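Local coordinates for linoleate 11-lipoxygenase (Gaeumannomyces graminis, PDB 5FX8), which oxygenates linoleic and alpha-linolenic acids at a catalytic manganese centre, giving 11S- and 13R-hydroperoxy fatty acids, at residues F134-Y138 with G491-L495; K197-T201 with Y239-R243; Q220-Q226 with D344-P350; L436-A441 with F452-L457; Q549-A554 with P609-F615. One frame throughout, in Å; residues are numbered along the deposited sequence.

Contact 1 (F134-Y138 with G491-L495); sequences FALLY and GVLPL
In the largely helical lipoxygenase fold, the end of a 3-10 segment, through Leu-137, in the loop after helix 86-124, packs against the irregular loop 491-495 that leaves helix 485-490. Leu-137 N to Phe-134 O (3.1 Å) and Tyr-138 N to Ala-135 O (2.9 Å) hold the turn. Opposite, Val-492 and Leu-493 are extended, and the Leu-493 to Pro-494 peptide is cis. The closest CA pair is Phe-134 with Pro-494, 6.4 Å apart.

The apolar contacts come from Phe-134 and Leu-137 of the turn and Tyr-138 just after it. Phe-134, with chi1 near -91°, lays one ring face on Pro-494 in a CH-pi contact, CB lying 4.0 Å from the ring centroid, while its CD1 is 3.7 Å from Leu-493 CB. Leu-137 CD2 meets Leu-493 CD1 at 3.6 Å, and Tyr-138 CE2 lies 3.9 Å from Val-492 CG1. Ala-529 of helix 526-539 touches both Leu-137 and Leu-493.

Polar contacts gather at the Tyr-138 hydroxyl, which chi1 m carries across to the loop backbone. Leu-493 N donates to Tyr-138 OH at 2.9 Å. The hydroxyl itself donates to a water 2.7 Å from OH, and that water donates onward to Gly-491 O at 2.8 Å.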
# COMPACT_ATOMS: atom_id res chain seq x y z
N PHE A 134 -2.71 2.27 -25.26
CA PHE A 134 -2.48 2.38 -23.84
C PHE A 134 -2.45 1.02 -23.16
O PHE A 134 -1.89 0.91 -22.07
CB PHE A 134 -3.53 3.25 -23.19
CG PHE A 134 -3.17 4.69 -23.13
CD1 PHE A 134 -2.42 5.18 -22.08
CD2 PHE A 134 -3.56 5.55 -24.12
CE1 PHE A 134 -2.07 6.52 -22.02
CE2 PHE A 134 -3.22 6.89 -24.07
CZ PHE A 134 -2.48 7.37 -23.01
N ALA A 135 -3.01 -0.01 -23.78
CA ALA A 135 -2.92 -1.33 -23.18
C ALA A 135 -1.49 -1.85 -23.20
O ALA A 135 -1.15 -2.71 -22.39
CB ALA A 135 -3.85 -2.30 -23.91
N LEU A 136 -0.65 -1.37 -24.12
CA LEU A 136 0.76 -1.73 -24.11
C LEU A 136 1.42 -1.34 -22.81
O LEU A 136 2.42 -1.95 -22.42
CB LEU A 136 1.48 -1.05 -25.27
CG LEU A 136 0.91 -1.29 -26.66
CD1 LEU A 136 1.44 -0.23 -27.57
CD2 LEU A 136 1.33 -2.65 -27.13
N LEU A 137 0.89 -0.35 -22.13
CA LEU A 137 1.38 0.02 -20.82
C LEU A 137 1.28 -1.11 -19.81
O LEU A 137 2.06 -1.15 -18.85
CB LEU A 137 0.59 1.23 -20.40
CG LEU A 137 1.07 2.20 -19.36
CD1 LEU A 137 2.41 2.68 -19.73
CD2 LEU A 137 0.05 3.31 -19.40
N TYR A 138 0.37 -2.06 -20.00
CA TYR A 138 0.03 -3.03 -18.97
C TYR A 138 0.22 -4.48 -19.39
O TYR A 138 0.59 -5.31 -18.56
CB TYR A 138 -1.43 -2.83 -18.54
CG TYR A 138 -1.73 -1.50 -17.89
CD1 TYR A 138 -1.24 -1.22 -16.63
CD2 TYR A 138 -2.49 -0.56 -18.52
CE1 TYR A 138 -1.49 -0.04 -16.03
CE2 TYR A 138 -2.75 0.63 -17.92
CZ TYR A 138 -2.25 0.88 -16.68
OH TYR A 138 -2.50 2.06 -16.05
N GLY A 491 -6.14 4.58 -10.82
CA GLY A 491 -5.24 5.28 -11.69
C GLY A 491 -4.79 4.46 -12.87
O GLY A 491 -3.62 4.50 -13.24
N VAL A 492 -5.70 3.73 -13.48
CA VAL A 492 -5.41 2.93 -14.65
C VAL A 492 -5.67 3.79 -15.87
O VAL A 492 -6.74 4.39 -15.99
CB VAL A 492 -6.25 1.65 -14.65
CG1 VAL A 492 -6.06 0.83 -15.91
CG2 VAL A 492 -5.87 0.86 -13.47
N LEU A 493 -4.67 3.90 -16.75
CA LEU A 493 -4.76 4.65 -18.00
C LEU A 493 -5.49 3.83 -19.05
O LEU A 493 -5.33 2.62 -19.14
CB LEU A 493 -3.37 5.08 -18.49
CG LEU A 493 -2.72 6.16 -17.61
CD1 LEU A 493 -1.27 6.34 -17.86
CD2 LEU A 493 -3.38 7.49 -17.75
N PRO A 494 -6.23 4.50 -19.92
CA PRO A 494 -6.28 5.94 -20.13
C PRO A 494 -7.40 6.62 -19.42
O PRO A 494 -7.46 7.84 -19.44
CB PRO A 494 -6.50 6.03 -21.62
CG PRO A 494 -7.34 4.88 -21.89
CD PRO A 494 -6.83 3.79 -21.04
N LEU A 495 -8.30 5.84 -18.81
CA LEU A 495 -9.48 6.42 -18.19
C LEU A 495 -9.16 7.24 -16.94
O LEU A 495 -9.95 8.11 -16.57
CB LEU A 495 -10.47 5.32 -17.84
CG LEU A 495 -11.69 5.29 -18.78
CD1 LEU A 495 -12.49 6.53 -18.59
CD2 LEU A 495 -11.30 5.21 -20.24
O HOH W 1 -2.34 1.97 -13.36

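Contact 2 (K197-T201 with Y239-R243); sequences KLTAT and YLDAR
Lys-197 sits in the last turn of helix 192-199; its carbonyl O accepts a weak bond, 3.3 Å, from a water 3.1 Å from Arg-243 NH1. Leu-198 O is the main acceptor: Arg-243 NH2 donates to it at 3.0 Å, and a second water donates at 2.9 Å while 2.6 Å from Tyr-239 OH. Thr-199, nearest Asp-241 with CA atoms 7.0 Å apart, ends the helix. Its chi1 p rotamer sets CG2 over the Tyr-239 ring, 3.8 Å from the centroid, a CH-pi contact. The helix end packs against the end of strand 235-241, the central strand of a five-stranded antiparallel sheet, with Leu-206 and Leu-250 alongside. Thr-199 OG1 is bonded to Val-195 O and accepts from Thr-201 N (3.2 Å), an ST turn. A third water donates to Thr-199 O (2.6 Å) and Asp-241 OD1 (2.7 Å). Ala-200 leaves the helix with phi 67°, its CB 3.9 Å from Arg-243 NH1; a salt bridge, Arg-243 NE to Asp-241 OD1, 2.9 Å, steadies that guanidinium.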
# COMPACT_ATOMS: atom_id res chain seq x y z
N LYS A 197 -34.62 11.67 -23.05
CA LYS A 197 -34.14 10.61 -23.94
C LYS A 197 -33.15 9.68 -23.25
O LYS A 197 -32.99 8.54 -23.68
CB LYS A 197 -33.53 11.19 -25.22
CG LYS A 197 -34.52 11.91 -26.09
CD LYS A 197 -34.12 11.93 -27.55
CE LYS A 197 -32.71 12.38 -27.73
NZ LYS A 197 -32.15 11.81 -28.98
N LEU A 198 -32.49 10.13 -22.19
CA LEU A 198 -31.48 9.32 -21.52
C LEU A 198 -32.07 8.47 -20.38
O LEU A 198 -31.67 7.33 -20.20
CB LEU A 198 -30.38 10.24 -20.98
CG LEU A 198 -29.22 9.62 -20.24
CD1 LEU A 198 -28.35 8.85 -21.16
CD2 LEU A 198 -28.44 10.71 -19.63
N THR A 199 -33.01 9.00 -19.63
CA THR A 199 -33.49 8.34 -18.45
C THR A 199 -34.94 7.91 -18.51
O THR A 199 -35.38 7.19 -17.62
CB THR A 199 -33.33 9.25 -17.23
OG1 THR A 199 -34.24 10.34 -17.35
CG2 THR A 199 -31.93 9.76 -17.15
N ALA A 200 -35.68 8.35 -19.52
CA ALA A 200 -37.12 8.15 -19.72
C ALA A 200 -37.96 8.88 -18.69
O ALA A 200 -39.15 8.61 -18.58
CB ALA A 200 -37.50 6.67 -19.74
N THR A 201 -37.38 9.80 -17.93
CA THR A 201 -38.14 10.52 -16.92
C THR A 201 -37.51 11.90 -16.81
O THR A 201 -36.84 12.35 -17.73
CB THR A 201 -38.22 9.68 -15.62
OG1 THR A 201 -38.93 10.37 -14.59
CG2 THR A 201 -36.85 9.25 -15.12
N TYR A 239 -27.72 8.26 -11.51
CA TYR A 239 -29.08 7.90 -11.16
C TYR A 239 -29.26 6.40 -11.15
O TYR A 239 -28.52 5.65 -11.79
CB TYR A 239 -30.11 8.54 -12.10
CG TYR A 239 -30.35 7.84 -13.41
CD1 TYR A 239 -29.37 7.80 -14.36
CD2 TYR A 239 -31.57 7.28 -13.71
CE1 TYR A 239 -29.58 7.20 -15.57
CE2 TYR A 239 -31.80 6.67 -14.93
CZ TYR A 239 -30.79 6.64 -15.85
OH TYR A 239 -30.95 6.05 -17.07
N LEU A 240 -30.25 5.95 -10.40
CA LEU A 240 -30.65 4.55 -10.40
C LEU A 240 -31.80 4.38 -11.40
O LEU A 240 -32.85 5.00 -11.24
CB LEU A 240 -31.04 4.13 -8.99
CG LEU A 240 -31.31 2.64 -8.76
CD1 LEU A 240 -30.19 1.79 -9.33
CD2 LEU A 240 -31.45 2.41 -7.29
N ASP A 241 -31.58 3.58 -12.44
CA ASP A 241 -32.55 3.44 -13.52
C ASP A 241 -33.53 2.33 -13.21
O ASP A 241 -33.14 1.16 -13.09
CB ASP A 241 -31.86 3.13 -14.85
CG ASP A 241 -32.82 3.18 -16.04
OD1 ASP A 241 -33.88 3.83 -16.00
OD2 ASP A 241 -32.48 2.57 -17.05
N ALA A 242 -34.81 2.69 -13.15
CA ALA A 242 -35.85 1.69 -12.98
C ALA A 242 -35.95 0.75 -14.17
O ALA A 242 -36.37 -0.40 -14.00
CB ALA A 242 -37.20 2.36 -12.73
N ARG A 243 -35.58 1.18 -15.37
CA ARG A 243 -35.79 0.30 -16.51
C ARG A 243 -34.86 -0.89 -16.48
O ARG A 243 -35.24 -1.97 -16.94
CB ARG A 243 -35.59 1.05 -17.82
CG ARG A 243 -36.55 2.18 -18.00
CD ARG A 243 -36.11 3.07 -19.11
NE ARG A 243 -34.82 3.61 -18.78
CZ ARG A 243 -34.06 4.29 -19.62
NH1 ARG A 243 -34.47 4.50 -20.85
NH2 ARG A 243 -32.89 4.75 -19.21
O HOH W 2 -32.39 5.33 -23.02
O HOH W 3 -29.32 5.92 -19.11
O HOH W 4 -35.47 5.88 -15.33

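Contact 3 (Q220-Q226 with D344-P350); sequences QKKYTPQ and DQNFGLP
Gln-226 makes all three hydrogen bonds across this contact. Its backbone N donates to Gly-348 O at 3.1 Å, nearly straight at 165°. Its side chain, chi1 m and chi2 t, reaches along the other segment so that NE2 donates to Asp-344 O at 2.9 Å and, weakly, to Phe-347 O, also 2.9 Å from NE2. The amide therefore takes up carbonyls where helix 342-346 runs out, Phe-347 being the first residue to leave helical angles.

In register, Pro-225 CA lies 4.5 Å from Leu-349 CA, and Gln-226 CA 5.7 Å from Pro-350 CA. Residues 223-226 are extended after a 3-10 segment that ends at Lys-222, closed by Tyr-223 N to Gln-220 O, 3.3 Å. Leu-349, chi1 m and chi2 t, starts away from the loop but brings its methyls back: CD1 is 3.7 Å from Tyr-223 CB, and CD2 is 4.2 Å from Pro-225 CG. Pro-350 CD lies 3.2 Å from Thr-224 O, and its CB is 3.9 Å from Gln-226 CG.

Thus, in this lipoxygenase fold, the loop joining strands 212-216 and 235-241 is tied to the linker between helices 342-346 and 351-363, with Pro-350 as N-cap of the latter. Tyr-223 OH bonds Asp-356 on that helix; Phe-284 of helix 268-305 packs on Leu-349, while Phe-347 stacks with Trp-343 and touches Leu-535 of helix 526-539.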
# COMPACT_ATOMS: atom_id res chain seq x y z
N GLN A 220 -12.38 21.74 -6.13
CA GLN A 220 -11.07 21.85 -6.76
C GLN A 220 -11.00 23.03 -7.74
O GLN A 220 -9.96 23.27 -8.34
CB GLN A 220 -10.72 20.54 -7.47
CG GLN A 220 -10.66 19.36 -6.56
CD GLN A 220 -10.45 18.04 -7.27
OE1 GLN A 220 -9.78 17.95 -8.31
NE2 GLN A 220 -11.05 16.99 -6.72
N LYS A 221 -12.09 23.74 -7.92
CA LYS A 221 -12.08 24.99 -8.66
C LYS A 221 -11.12 25.99 -8.02
O LYS A 221 -10.51 26.81 -8.72
CB LYS A 221 -13.51 25.49 -8.71
CG LYS A 221 -13.78 26.73 -9.41
CD LYS A 221 -15.23 27.08 -9.21
CE LYS A 221 -15.59 27.00 -7.74
NZ LYS A 221 -16.92 27.56 -7.43
N LYS A 222 -10.94 25.91 -6.70
CA LYS A 222 -10.08 26.75 -5.88
C LYS A 222 -8.58 26.62 -6.19
O LYS A 222 -7.81 27.50 -5.80
CB LYS A 222 -10.36 26.41 -4.41
CG LYS A 222 -9.25 26.56 -3.44
CD LYS A 222 -9.66 26.07 -2.08
CE LYS A 222 -8.61 26.42 -1.04
NZ LYS A 222 -9.07 26.13 0.34
N TYR A 223 -8.16 25.60 -6.93
CA TYR A 223 -6.76 25.33 -7.21
C TYR A 223 -6.43 25.63 -8.67
O TYR A 223 -7.28 25.53 -9.56
CB TYR A 223 -6.43 23.87 -6.89
CG TYR A 223 -6.78 23.47 -5.47
CD1 TYR A 223 -6.32 24.22 -4.40
CD2 TYR A 223 -7.60 22.40 -5.22
CE1 TYR A 223 -6.65 23.88 -3.14
CE2 TYR A 223 -7.94 22.05 -3.94
CZ TYR A 223 -7.46 22.79 -2.90
OH TYR A 223 -7.78 22.49 -1.60
N THR A 224 -5.16 25.98 -8.90
CA THR A 224 -4.63 26.30 -10.21
C THR A 224 -3.67 25.21 -10.65
O THR A 224 -2.71 24.93 -9.93
CB THR A 224 -3.89 27.63 -10.17
OG1 THR A 224 -4.74 28.62 -9.57
CG2 THR A 224 -3.48 28.06 -11.56
N PRO A 225 -3.85 24.64 -11.82
CA PRO A 225 -2.94 23.59 -12.27
C PRO A 225 -1.52 24.10 -12.48
O PRO A 225 -1.28 25.28 -12.71
CB PRO A 225 -3.56 23.13 -13.58
CG PRO A 225 -4.93 23.53 -13.49
CD PRO A 225 -4.94 24.82 -12.77
N GLN A 226 -0.58 23.17 -12.41
CA GLN A 226 0.78 23.46 -12.80
C GLN A 226 0.83 23.82 -14.28
O GLN A 226 0.06 23.29 -15.08
CB GLN A 226 1.68 22.26 -12.56
CG GLN A 226 1.73 21.73 -11.15
CD GLN A 226 2.73 20.64 -11.07
OE1 GLN A 226 3.93 20.90 -11.05
NE2 GLN A 226 2.27 19.40 -11.08
N ASP A 344 4.28 16.47 -7.73
CA ASP A 344 4.46 17.51 -8.74
C ASP A 344 4.81 16.91 -10.08
O ASP A 344 4.29 17.33 -11.11
CB ASP A 344 5.54 18.51 -8.31
CG ASP A 344 5.03 19.56 -7.35
OD1 ASP A 344 3.80 19.82 -7.32
OD2 ASP A 344 5.86 20.15 -6.63
N GLN A 345 5.69 15.90 -10.08
CA GLN A 345 6.10 15.25 -11.31
C GLN A 345 4.93 14.65 -12.07
O GLN A 345 4.96 14.60 -13.30
CB GLN A 345 7.12 14.16 -11.02
CG GLN A 345 8.45 14.58 -10.48
CD GLN A 345 9.26 13.39 -9.96
OE1 GLN A 345 9.06 12.25 -10.40
NE2 GLN A 345 10.16 13.64 -9.00
N ASN A 346 3.91 14.13 -11.37
CA ASN A 346 2.91 13.32 -12.06
C ASN A 346 1.50 13.88 -12.07
O ASN A 346 0.75 13.59 -12.98
CB ASN A 346 2.87 11.92 -11.46
CG ASN A 346 4.14 11.19 -11.65
OD1 ASN A 346 4.35 10.59 -12.68
ND2 ASN A 346 5.00 11.22 -10.65
N PHE A 347 1.10 14.64 -11.08
CA PHE A 347 -0.28 15.06 -11.02
C PHE A 347 -0.46 16.47 -11.57
O PHE A 347 0.50 17.24 -11.70
CB PHE A 347 -0.79 15.00 -9.59
CG PHE A 347 -0.99 13.60 -9.07
CD1 PHE A 347 0.08 12.80 -8.73
CD2 PHE A 347 -2.27 13.10 -8.89
CE1 PHE A 347 -0.12 11.54 -8.25
CE2 PHE A 347 -2.47 11.85 -8.39
CZ PHE A 347 -1.41 11.06 -8.07
N GLY A 348 -1.71 16.77 -11.90
CA GLY A 348 -2.16 18.02 -12.48
C GLY A 348 -2.07 19.21 -11.56
O GLY A 348 -1.49 20.22 -11.93
N LEU A 349 -2.61 19.10 -10.37
CA LEU A 349 -2.56 20.15 -9.37
C LEU A 349 -1.24 20.09 -8.58
O LEU A 349 -0.73 19.01 -8.29
CB LEU A 349 -3.72 20.02 -8.40
CG LEU A 349 -5.11 20.14 -9.02
CD1 LEU A 349 -6.11 20.39 -7.95
CD2 LEU A 349 -5.18 21.26 -10.02
N PRO A 350 -0.70 21.25 -8.21
CA PRO A 350 0.59 21.26 -7.50
C PRO A 350 0.46 20.69 -6.10
O PRO A 350 -0.64 20.61 -5.54
CB PRO A 350 0.94 22.76 -7.43
CG PRO A 350 -0.37 23.43 -7.40
CD PRO A 350 -1.28 22.60 -8.30

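Contact 4 (L436-A441 with F452-L457); sequences LQNWIA and FPAAPL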
# COMPACT_ATOMS: atom_id res chain seq x y z
N LEU A 436 -7.60 2.88 30.43
CA LEU A 436 -8.53 3.03 29.32
C LEU A 436 -9.33 4.33 29.43
O LEU A 436 -9.49 5.06 28.44
CB LEU A 436 -9.49 1.85 29.27
CG LEU A 436 -10.50 1.91 28.13
CD1 LEU A 436 -9.80 1.55 26.87
CD2 LEU A 436 -11.54 0.91 28.43
N GLN A 437 -9.83 4.61 30.62
CA GLN A 437 -10.60 5.84 30.83
C GLN A 437 -9.74 7.07 30.63
O GLN A 437 -10.21 8.09 30.13
CB GLN A 437 -11.21 5.84 32.23
CG GLN A 437 -12.20 4.71 32.53
CD GLN A 437 -13.31 4.46 31.48
OE1 GLN A 437 -13.89 5.37 30.90
NE2 GLN A 437 -13.62 3.20 31.28
N ASN A 438 -8.46 6.99 30.99
CA ASN A 438 -7.56 8.10 30.70
C ASN A 438 -7.36 8.26 29.21
O ASN A 438 -7.35 9.38 28.71
CB ASN A 438 -6.22 7.91 31.37
CG ASN A 438 -6.28 8.20 32.82
OD1 ASN A 438 -7.27 8.73 33.29
ND2 ASN A 438 -5.24 7.85 33.55
N TRP A 439 -7.19 7.16 28.49
CA TRP A 439 -7.11 7.24 27.04
C TRP A 439 -8.30 7.99 26.46
O TRP A 439 -8.14 8.81 25.56
CB TRP A 439 -7.03 5.83 26.46
CG TRP A 439 -7.04 5.75 25.01
CD1 TRP A 439 -6.55 6.66 24.14
CD2 TRP A 439 -7.55 4.68 24.23
NE1 TRP A 439 -6.72 6.23 22.86
CE2 TRP A 439 -7.34 5.01 22.88
CE3 TRP A 439 -8.17 3.47 24.53
CZ2 TRP A 439 -7.72 4.17 21.83
CZ3 TRP A 439 -8.55 2.64 23.50
CH2 TRP A 439 -8.33 3.00 22.16
N ILE A 440 -9.50 7.72 26.97
CA ILE A 440 -10.67 8.36 26.37
C ILE A 440 -10.68 9.85 26.71
O ILE A 440 -10.94 10.69 25.85
CB ILE A 440 -11.95 7.67 26.83
CG1 ILE A 440 -11.84 6.17 26.57
CG2 ILE A 440 -13.13 8.24 26.11
CD1 ILE A 440 -11.66 5.84 25.16
N ALA A 441 -10.39 10.18 27.96
CA ALA A 441 -10.33 11.58 28.36
C ALA A 441 -9.24 12.33 27.59
O ALA A 441 -9.43 13.47 27.15
CB ALA A 441 -10.12 11.65 29.87
N PHE A 452 -15.01 11.30 18.90
CA PHE A 452 -14.57 10.16 19.64
C PHE A 452 -15.55 9.89 20.77
O PHE A 452 -16.10 10.83 21.33
CB PHE A 452 -13.17 10.40 20.20
CG PHE A 452 -12.40 9.15 20.47
CD1 PHE A 452 -12.01 8.34 19.44
CD2 PHE A 452 -12.04 8.80 21.76
CE1 PHE A 452 -11.30 7.20 19.69
CE2 PHE A 452 -11.31 7.66 22.01
CZ PHE A 452 -10.95 6.86 20.98
N PRO A 453 -15.79 8.63 21.11
CA PRO A 453 -16.72 8.33 22.20
C PRO A 453 -16.35 9.08 23.47
O PRO A 453 -15.21 9.10 23.89
CB PRO A 453 -16.58 6.82 22.38
CG PRO A 453 -15.30 6.49 21.74
CD PRO A 453 -15.12 7.42 20.62
N ALA A 454 -17.33 9.74 24.05
CA ALA A 454 -17.11 10.57 25.21
C ALA A 454 -16.71 9.74 26.42
O ALA A 454 -17.05 8.56 26.53
CB ALA A 454 -18.38 11.34 25.53
N ALA A 455 -15.98 10.36 27.34
CA ALA A 455 -15.63 9.68 28.58
C ALA A 455 -16.71 10.02 29.53
O ALA A 455 -17.31 11.07 29.39
CB ALA A 455 -14.33 10.14 29.09
N PRO A 456 -17.00 9.14 30.49
CA PRO A 456 -16.42 7.82 30.70
C PRO A 456 -17.02 6.78 29.80
O PRO A 456 -18.19 6.87 29.46
CB PRO A 456 -16.79 7.51 32.14
CG PRO A 456 -18.04 8.21 32.33
CD PRO A 456 -17.89 9.50 31.58
N LEU A 457 -16.22 5.78 29.49
CA LEU A 457 -16.61 4.73 28.57
C LEU A 457 -17.20 3.59 29.38
O LEU A 457 -16.49 2.96 30.18
CB LEU A 457 -15.41 4.29 27.72
CG LEU A 457 -15.53 3.20 26.65
CD1 LEU A 457 -14.59 3.38 25.40
CD2 LEU A 457 -15.37 1.82 27.29
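This is a helix folded against its own returning chain: helix 434-444 of the lipoxygenase helical body is packed by the extended loop 452-457 that leads on to helix 460-481. With ten residues between them in the chain, the two bury 419 Å² where they meet. Ile-440 points toward the loop and is gripped from several positions: CD1 is 3.7 Å from Phe-452 CE2 and 3.8 Å from Leu-457 CD1, while CG2 is 3.7 Å from Ala-455 CB. One turn back, Leu-436 CD2 meets Leu-457 CD2 at 4.1 Å. Trp-439 CZ2 approaches Phe-452 CZ at 4.3 Å, where Val-300 of helix 268-305 also touches Phe-452; the Trp-439 indole NE1 bonds Val-300 O. A cis peptide before Pro-456 bends the loop just ahead of Leu-457. There Gln-437, folded by chi1 and chi2 both m, uses its amide as a two-point clamp on one residue's backbone: Gln-437 NE2 donates to Leu-457 O at 3.1 Å, and Leu-457 N donates to Gln-437 OE1 at 2.8 Å.

Contact 5 (Q549-A554 with P609-F615); sequences QTVRDA and PAVNPFF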
# COMPACT_ATOMS: atom_id res chain seq x y z
N GLN A 549 2.89 -10.11 6.65
CA GLN A 549 2.39 -8.80 7.07
C GLN A 549 1.05 -8.46 6.43
O GLN A 549 0.63 -7.30 6.42
CB GLN A 549 3.42 -7.72 6.75
CG GLN A 549 4.67 -7.78 7.58
CD GLN A 549 5.70 -6.79 7.11
OE1 GLN A 549 5.77 -6.46 5.92
NE2 GLN A 549 6.51 -6.29 8.04
N THR A 550 0.38 -9.45 5.90
CA THR A 550 -0.97 -9.44 5.37
C THR A 550 -2.00 -9.27 6.48
O THR A 550 -1.71 -9.47 7.66
CB THR A 550 -1.13 -10.75 4.59
OG1 THR A 550 -0.77 -10.53 3.24
CG2 THR A 550 -2.45 -11.29 4.64
N VAL A 551 -3.21 -8.84 6.10
CA VAL A 551 -4.30 -8.65 7.05
C VAL A 551 -4.67 -9.92 7.80
O VAL A 551 -5.11 -9.86 8.95
CB VAL A 551 -5.54 -8.10 6.34
CG1 VAL A 551 -6.71 -8.00 7.31
CG2 VAL A 551 -5.22 -6.80 5.69
N ARG A 552 -4.54 -11.08 7.18
CA ARG A 552 -4.78 -12.30 7.94
C ARG A 552 -3.79 -12.50 9.09
O ARG A 552 -4.14 -13.14 10.09
CB ARG A 552 -4.74 -13.50 7.04
CG ARG A 552 -5.40 -13.24 5.79
CD ARG A 552 -5.56 -14.51 5.00
NE ARG A 552 -5.85 -15.64 5.85
CZ ARG A 552 -5.75 -16.91 5.45
NH1 ARG A 552 -5.33 -17.20 4.24
NH2 ARG A 552 -6.05 -17.90 6.27
N ASP A 553 -2.56 -12.00 8.99
CA ASP A 553 -1.57 -12.12 10.05
C ASP A 553 -1.62 -10.95 11.00
O ASP A 553 -0.69 -10.79 11.80
CB ASP A 553 -0.13 -12.24 9.49
CG ASP A 553 -0.04 -13.14 8.27
OD1 ASP A 553 -0.30 -14.36 8.43
OD2 ASP A 553 0.30 -12.66 7.15
N ALA A 554 -2.65 -10.12 10.92
CA ALA A 554 -2.66 -8.88 11.70
C ALA A 554 -2.48 -9.14 13.18
O ALA A 554 -1.76 -8.39 13.85
CB ALA A 554 -3.95 -8.11 11.48
N PRO A 609 -8.07 -9.63 1.97
CA PRO A 609 -7.18 -9.63 3.13
C PRO A 609 -5.92 -10.44 2.93
O PRO A 609 -5.01 -10.32 3.73
CB PRO A 609 -8.05 -10.21 4.24
CG PRO A 609 -9.03 -11.00 3.56
CD PRO A 609 -9.27 -10.42 2.22
N ALA A 610 -5.83 -11.25 1.90
CA ALA A 610 -4.61 -11.99 1.65
C ALA A 610 -3.58 -11.16 0.92
O ALA A 610 -2.42 -11.56 0.85
CB ALA A 610 -4.89 -13.25 0.85
N VAL A 611 -3.99 -10.02 0.37
CA VAL A 611 -3.14 -9.19 -0.45
C VAL A 611 -2.74 -7.93 0.29
O VAL A 611 -1.63 -7.43 0.12
CB VAL A 611 -3.85 -8.86 -1.78
CG1 VAL A 611 -3.02 -7.93 -2.62
CG2 VAL A 611 -4.18 -10.16 -2.52
N ASN A 612 -3.60 -7.42 1.08
CA ASN A 612 -3.34 -6.16 1.74
C ASN A 612 -2.49 -6.35 2.98
O ASN A 612 -2.54 -7.38 3.62
CB ASN A 612 -4.66 -5.51 2.08
CG ASN A 612 -5.32 -4.97 0.86
OD1 ASN A 612 -4.62 -4.51 -0.04
ND2 ASN A 612 -6.64 -5.03 0.79
N PRO A 613 -1.69 -5.36 3.34
CA PRO A 613 -1.04 -5.39 4.65
C PRO A 613 -2.02 -5.04 5.74
O PRO A 613 -3.05 -4.41 5.51
CB PRO A 613 0.03 -4.31 4.52
CG PRO A 613 -0.51 -3.39 3.62
CD PRO A 613 -1.33 -4.14 2.61
N PHE A 614 -1.65 -5.39 6.97
CA PHE A 614 -2.48 -5.10 8.14
C PHE A 614 -2.23 -3.70 8.70
O PHE A 614 -2.86 -3.33 9.68
CB PHE A 614 -2.27 -6.15 9.24
CG PHE A 614 -0.90 -6.12 9.87
CD1 PHE A 614 -0.58 -5.20 10.84
CD2 PHE A 614 0.06 -7.03 9.48
CE1 PHE A 614 0.68 -5.16 11.37
CE2 PHE A 614 1.30 -6.99 10.01
CZ PHE A 614 1.62 -6.06 10.96
N PHE A 615 -1.32 -2.94 8.12
CA PHE A 615 -0.92 -1.65 8.66
C PHE A 615 -0.93 -0.64 7.52
O PHE A 615 -1.10 -1.01 6.36
CB PHE A 615 0.46 -1.72 9.33
CG PHE A 615 1.56 -2.17 8.41
CD1 PHE A 615 1.70 -3.52 8.07
CD2 PHE A 615 2.46 -1.25 7.86
CE1 PHE A 615 2.72 -3.94 7.20
CE2 PHE A 615 3.48 -1.66 7.01
CZ PHE A 615 3.61 -2.99 6.68
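Three hydrogen bonds tie the loop 549-554 to the C-terminal segment 609-615. Two are between backbones and flank the single beta bridge of Thr-550 with Pro-613, whose CA atoms are 4.1 Å apart. Phe-614 N donates to Gln-549 O at 3.0 Å. Val-551 N donates to Asn-612 O at 3.0 Å. Both acceptors also take a CA-H...O contact, Pro-613 CA to Gln-549 O and Thr-550 CA to Asn-612 O, each 3.1 Å. The third bond runs from Thr-550 OG1 to Ala-610 O, 3.1 Å. Thr-550 O is used within its own segment, accepting from Asp-553 N at 3.0 Å.

Other polar groups look outward. Arg-552 NH2 bonds Val-576 O on helix 566-587, Asn-612 ND2 bonds Ala-606 O, and Arg-320 takes the carbonyls of Asp-553 and Ala-554. Apolar contacts fill in between, with Val-551 CB 3.9 Å from Pro-609 CB and Ala-554 CB 3.4 Å from Phe-614 CB.

Pro-613 O accepts from His-479 and Phe-614 O bonds Thr-474, both on the helix that carries the manganese ligand His-478. So anchored, this segment leads into the lipoxygenase C-terminus, whose last residue, Val-618, ligates the metal.

Contact 5 is nearest the metal, the side chain of Pro-613 lying about 9 Å from the manganese; in contact 3 the side chain of Phe-347 is about 12 Å from the manganese and about 8 Å from the side chain of the ligand Asn-482. Contact 1 approaches the same ligand: Gly-491 lies about 10 Å from the side chain of Asn-482. Contacts 3 and 5 lie on opposite sides of the chain's centre, 33 Å between their centres. Contacts 1 and 3 approach within about 8 Å at their nearest atoms, and helix 526-539 touches both. Contacts 2 and 4 lie away from the site, 49 Å apart by centres. Along the chain, contact 1 encloses contacts 2, 3 and 4, contacts 2 and 3 interleave, and contact 5 follows.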